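Local coordinates for LYND (Lyngbya aestuarii, PDB 4V1T), which probably heterocyclises cysteine residues of cyanobactin precursor peptides at the expense of ATP, as a cyclodehydratase of the YcaO family, at residues B[547-552]-B[730-735]; B[583-588]-B[644-649]. All coordinates share one frame; numbering follows the deposited sequence.

Overall arrangement
From the N terminus, the chain runs through a winged-helix region and a zinc-bearing part before entering the YcaO range, where all four segments lie. Helix 538-561 comes first and supplies 547-552; helix 576-587 follows it and carries 583-588. Helix 630-649 then returns to 583-588, so contact 2 closes a short loop of 55 residues holding strands 590-596, 605-612 and 621-626. Strand 728-733 meets 547-552 only much later, and contact 1 therefore encloses contact 2 completely. The centres of the two contacts lie about 29 Å apart. Contact 1 ties the magnesium-binding helix to the antiparallel sheet, whereas contact 2 joins two helices farther from the chain's centre.

Contact 1: B[547-552]-B[730-735]. With MG (magnesium ion), chain O; PO4 (phosphate ion), chain P.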
# COMPACT_ATOMS: atom_id res chain seq x y z
N MET B 547 15.90 -27.54 -1.50
CA MET B 547 16.93 -26.88 -0.70
C MET B 547 16.55 -26.88 0.77
O MET B 547 17.43 -26.95 1.64
CB MET B 547 17.13 -25.43 -1.18
CG MET B 547 17.85 -25.32 -2.50
SD MET B 547 19.46 -26.14 -2.45
CE MET B 547 19.61 -26.61 -4.16
N GLU B 548 15.26 -26.81 1.06
CA GLU B 548 14.82 -26.92 2.44
C GLU B 548 15.23 -28.29 2.98
O GLU B 548 15.80 -28.37 4.05
CB GLU B 548 13.32 -26.71 2.57
CG GLU B 548 12.86 -26.62 4.03
CD GLU B 548 11.52 -25.94 4.16
OE1 GLU B 548 10.49 -26.61 3.97
OE2 GLU B 548 11.51 -24.73 4.43
N LEU B 549 14.97 -29.34 2.23
CA LEU B 549 15.33 -30.70 2.67
C LEU B 549 16.83 -30.85 3.00
O LEU B 549 17.17 -31.43 4.02
CB LEU B 549 14.93 -31.72 1.61
CG LEU B 549 13.43 -31.89 1.32
CD1 LEU B 549 13.22 -33.07 0.39
CD2 LEU B 549 12.62 -32.09 2.59
N VAL B 550 17.71 -30.32 2.15
CA VAL B 550 19.15 -30.46 2.38
C VAL B 550 19.55 -29.59 3.56
O VAL B 550 20.49 -29.92 4.30
CB VAL B 550 20.01 -30.07 1.14
CG1 VAL B 550 21.50 -30.14 1.46
CG2 VAL B 550 19.69 -30.98 -0.05
N GLU B 551 18.83 -28.49 3.75
CA GLU B 551 19.05 -27.62 4.91
C GLU B 551 18.81 -28.38 6.20
O GLU B 551 19.65 -28.36 7.10
CB GLU B 551 18.13 -26.40 4.84
CG GLU B 551 18.11 -25.51 6.08
CD GLU B 551 16.88 -24.63 6.12
OE1 GLU B 551 16.55 -24.01 5.08
OE2 GLU B 551 16.23 -24.56 7.17
N ARG B 552 17.66 -29.05 6.30
CA ARG B 552 17.28 -29.74 7.54
C ARG B 552 18.18 -30.94 7.79
O ARG B 552 18.56 -31.21 8.93
CB ARG B 552 15.83 -30.22 7.52
CG ARG B 552 14.83 -29.33 6.83
CD ARG B 552 14.55 -28.04 7.54
NE ARG B 552 13.14 -27.69 7.39
CZ ARG B 552 12.62 -26.50 7.63
NH1 ARG B 552 13.38 -25.49 8.01
NH2 ARG B 552 11.32 -26.31 7.45
N VAL B 730 4.16 -26.75 -3.46
CA VAL B 730 4.50 -28.18 -3.53
C VAL B 730 5.06 -28.68 -2.21
O VAL B 730 5.47 -27.90 -1.35
CB VAL B 730 5.56 -28.47 -4.60
CG1 VAL B 730 5.05 -28.08 -5.98
CG2 VAL B 730 6.85 -27.74 -4.27
N LYS B 731 5.07 -30.00 -2.05
CA LYS B 731 5.86 -30.63 -1.02
C LYS B 731 6.83 -31.57 -1.71
O LYS B 731 6.40 -32.48 -2.41
CB LYS B 731 4.99 -31.38 -0.01
CG LYS B 731 5.80 -32.14 1.05
CD LYS B 731 4.92 -32.72 2.14
CE LYS B 731 5.75 -33.27 3.31
NZ LYS B 731 6.31 -32.17 4.16
N VAL B 732 8.12 -31.31 -1.52
CA VAL B 732 9.17 -32.18 -2.03
C VAL B 732 9.60 -33.16 -0.95
O VAL B 732 9.86 -32.75 0.18
CB VAL B 732 10.38 -31.37 -2.49
CG1 VAL B 732 11.39 -32.28 -3.17
CG2 VAL B 732 9.94 -30.25 -3.43
N THR B 733 9.67 -34.44 -1.30
CA THR B 733 10.06 -35.49 -0.37
C THR B 733 11.19 -36.32 -0.94
O THR B 733 11.07 -36.87 -2.03
CB THR B 733 8.86 -36.41 -0.05
OG1 THR B 733 7.88 -35.66 0.67
CG2 THR B 733 9.30 -37.61 0.81
N VAL B 734 12.27 -36.42 -0.17
CA VAL B 734 13.41 -37.26 -0.52
C VAL B 734 13.64 -38.28 0.59
O VAL B 734 14.34 -38.00 1.56
CB VAL B 734 14.69 -36.42 -0.75
CG1 VAL B 734 15.84 -37.32 -1.16
CG2 VAL B 734 14.46 -35.38 -1.84
N PRO B 735 13.02 -39.46 0.47
CA PRO B 735 13.09 -40.46 1.55
C PRO B 735 14.51 -40.80 1.97
O PRO B 735 15.33 -41.13 1.12
CB PRO B 735 12.41 -41.68 0.93
CG PRO B 735 11.46 -41.10 -0.08
CD PRO B 735 12.19 -39.93 -0.65
MG MG O . 9.90 -23.33 4.59
P PO4 P . 10.56 -22.39 7.73
O1 PO4 P . 10.52 -23.32 8.93
O2 PO4 P . 10.17 -23.15 6.49
O3 PO4 P . 11.95 -21.82 7.60
O4 PO4 P . 9.53 -21.30 7.96
O HOH W 1 8.35 -21.90 4.47
O HOH W 2 9.71 -23.55 2.50
O HOH W 3 8.29 -24.67 4.38
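L549 reaches from helix 538-561 to the end of strand 728-733, and its CD1 does most of the touching. That methyl lies 3.4 Å from V734 CG2, tighter than carbons usually pack, and 4.1 Å from V732 CG1. It also approaches the backbone of the strand, with CD1 3.4 Å from V732 O. With CG anti to the carbonyl carbon (chi1 -65°), L549 sends both methyls toward the strand. V732 itself is held in the sheet by backbone pairing with G531, and F546 of the same helix packs on V734.

One residue earlier, E548 branches off at roughly a right angle to L549, its CG anti to the backbone N (chi1 -172°). Its OE2 binds magnesium at 2.1 Å, beside the phosphate oxygen O2, which sits 1.9 Å from the metal, and three waters. G531 N holds the other oxygen, OE1. R552 lays its guanidinium over E548 CG and gives a weak hydrogen bond from NH2 to phosphate O1 (3.4 Å). A salt bridge from R552 NH1 to E551 OE2 (3.1 Å) steadies that arginine from the second shell. ADP also touches E548, so this helix-on-sheet packing backs the ATP- and magnesium-binding site of a YcaO domain.

Contact 2: B[583-588]-B[644-649]; sequences QFYREN and IGLELD
Apolar packing carries this contact, and L646 supplies all of it from helix 630-649. Its methyl CD1 comes up obliquely to the F584 ring, 4.2 Å from CE2. F584 turns its CG anti to the backbone N (chi1 174°), which brings the far side of the ring up to the leucine. At Y585 the same leucine comes closer: L646 CG stands 3.6 Å from Y585 OH, and L646 CD2 is 3.8 Å from Y585 CZ.

A CH-pi contact is part of this approach. L646 CD2 sits over one face of the Y585 ring, 4.2 Å from its centroid and 28° off the normal, displaced toward the hydroxyl end.

The polar interactions run beside this packing. Y585 OH is hydrogen-bonded to N642, one turn before L646 on the same helix, while D649 forms a salt bridge with R590 of the neighbouring strand 590-596. An alanine in place of Y585 would probably leave L646 CD2 without its ring face and N642 without its hydroxyl partner. The tyrosine thus joins the helices in two ways, its face packing against a leucine methyl while its hydroxyl satisfies an amide oxygen.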
# COMPACT_ATOMS: atom_id res chain seq x y z
N GLN B 583 28.22 -6.00 12.19
CA GLN B 583 28.48 -4.76 12.91
C GLN B 583 27.21 -4.28 13.59
O GLN B 583 27.23 -3.82 14.73
CB GLN B 583 29.02 -3.69 11.96
CG GLN B 583 29.33 -2.36 12.64
CD GLN B 583 30.35 -2.48 13.76
OE1 GLN B 583 31.30 -3.25 13.68
NE2 GLN B 583 30.14 -1.71 14.83
N PHE B 584 26.09 -4.38 12.88
CA PHE B 584 24.81 -4.00 13.44
C PHE B 584 24.48 -4.84 14.68
O PHE B 584 23.92 -4.33 15.65
CB PHE B 584 23.71 -4.16 12.40
CG PHE B 584 22.33 -3.92 12.94
CD1 PHE B 584 21.80 -2.65 12.97
CD2 PHE B 584 21.57 -4.98 13.44
CE1 PHE B 584 20.53 -2.43 13.47
CE2 PHE B 584 20.31 -4.76 13.93
CZ PHE B 584 19.79 -3.48 13.96
N TYR B 585 24.82 -6.12 14.63
CA TYR B 585 24.65 -7.01 15.77
C TYR B 585 25.55 -6.57 16.92
O TYR B 585 25.12 -6.49 18.06
CB TYR B 585 24.95 -8.46 15.38
CG TYR B 585 23.73 -9.20 14.92
CD1 TYR B 585 23.09 -8.85 13.75
CD2 TYR B 585 23.20 -10.24 15.68
CE1 TYR B 585 21.96 -9.51 13.33
CE2 TYR B 585 22.07 -10.91 15.27
CZ TYR B 585 21.45 -10.54 14.09
OH TYR B 585 20.32 -11.19 13.66
N ARG B 586 26.81 -6.28 16.60
CA ARG B 586 27.76 -5.78 17.59
C ARG B 586 27.23 -4.53 18.29
O ARG B 586 27.45 -4.34 19.50
CB ARG B 586 29.10 -5.47 16.91
CG ARG B 586 30.23 -6.39 17.33
CD ARG B 586 31.52 -6.04 16.61
NE ARG B 586 31.85 -7.06 15.62
CZ ARG B 586 31.83 -6.89 14.29
NH1 ARG B 586 31.50 -5.73 13.76
NH2 ARG B 586 32.15 -7.90 13.50
N GLU B 587 26.54 -3.68 17.54
CA GLU B 587 26.00 -2.44 18.07
C GLU B 587 24.73 -2.66 18.90
O GLU B 587 24.33 -1.79 19.67
CB GLU B 587 25.73 -1.46 16.93
CG GLU B 587 26.99 -0.93 16.26
CD GLU B 587 26.69 -0.16 14.98
OE1 GLU B 587 25.51 -0.10 14.57
OE2 GLU B 587 27.65 0.38 14.39
N ASN B 588 24.10 -3.81 18.72
CA ASN B 588 22.90 -4.15 19.47
C ASN B 588 23.10 -5.37 20.37
O ASN B 588 22.24 -6.24 20.48
CB ASN B 588 21.73 -4.39 18.53
CG ASN B 588 21.29 -3.14 17.81
OD1 ASN B 588 21.60 -2.03 18.22
ND2 ASN B 588 20.57 -3.32 16.74
N ILE B 644 13.92 -14.50 13.53
CA ILE B 644 13.58 -15.16 14.80
C ILE B 644 13.88 -14.30 16.03
O ILE B 644 13.10 -14.27 16.97
CB ILE B 644 14.35 -16.49 14.93
CG1 ILE B 644 13.90 -17.48 13.86
CG2 ILE B 644 14.15 -17.11 16.31
CD1 ILE B 644 14.97 -18.47 13.45
N GLY B 645 15.01 -13.60 16.01
CA GLY B 645 15.58 -13.07 17.24
C GLY B 645 15.50 -11.59 17.53
O GLY B 645 15.19 -11.21 18.66
N LEU B 646 15.81 -10.76 16.54
CA LEU B 646 16.00 -9.34 16.80
C LEU B 646 14.79 -8.67 17.46
O LEU B 646 14.95 -7.85 18.38
CB LEU B 646 16.38 -8.61 15.51
CG LEU B 646 17.77 -8.94 14.97
CD1 LEU B 646 18.01 -8.25 13.64
CD2 LEU B 646 18.86 -8.56 15.98
N GLU B 647 13.59 -9.00 17.02
CA GLU B 647 12.39 -8.39 17.59
C GLU B 647 12.03 -9.03 18.94
O GLU B 647 11.26 -8.48 19.72
CB GLU B 647 11.21 -8.48 16.60
CG GLU B 647 11.25 -7.46 15.45
CD GLU B 647 11.13 -6.01 15.92
OE1 GLU B 647 10.90 -5.76 17.13
OE2 GLU B 647 11.25 -5.10 15.08
N LEU B 648 12.62 -10.18 19.21
CA LEU B 648 12.40 -10.88 20.46
C LEU B 648 13.26 -10.30 21.58
O LEU B 648 12.91 -10.39 22.75
CB LEU B 648 12.69 -12.37 20.28
CG LEU B 648 11.75 -13.42 20.88
CD1 LEU B 648 10.28 -13.02 20.80
CD2 LEU B 648 11.97 -14.74 20.16
N ASP B 649 14.39 -9.71 21.20
CA ASP B 649 15.36 -9.17 22.16
C ASP B 649 14.76 -8.11 23.09
O ASP B 649 15.09 -8.08 24.28
CB ASP B 649 16.56 -8.56 21.42
CG ASP B 649 17.63 -9.58 21.07
OD1 ASP B 649 17.57 -10.73 21.53
OD2 ASP B 649 18.54 -9.20 20.31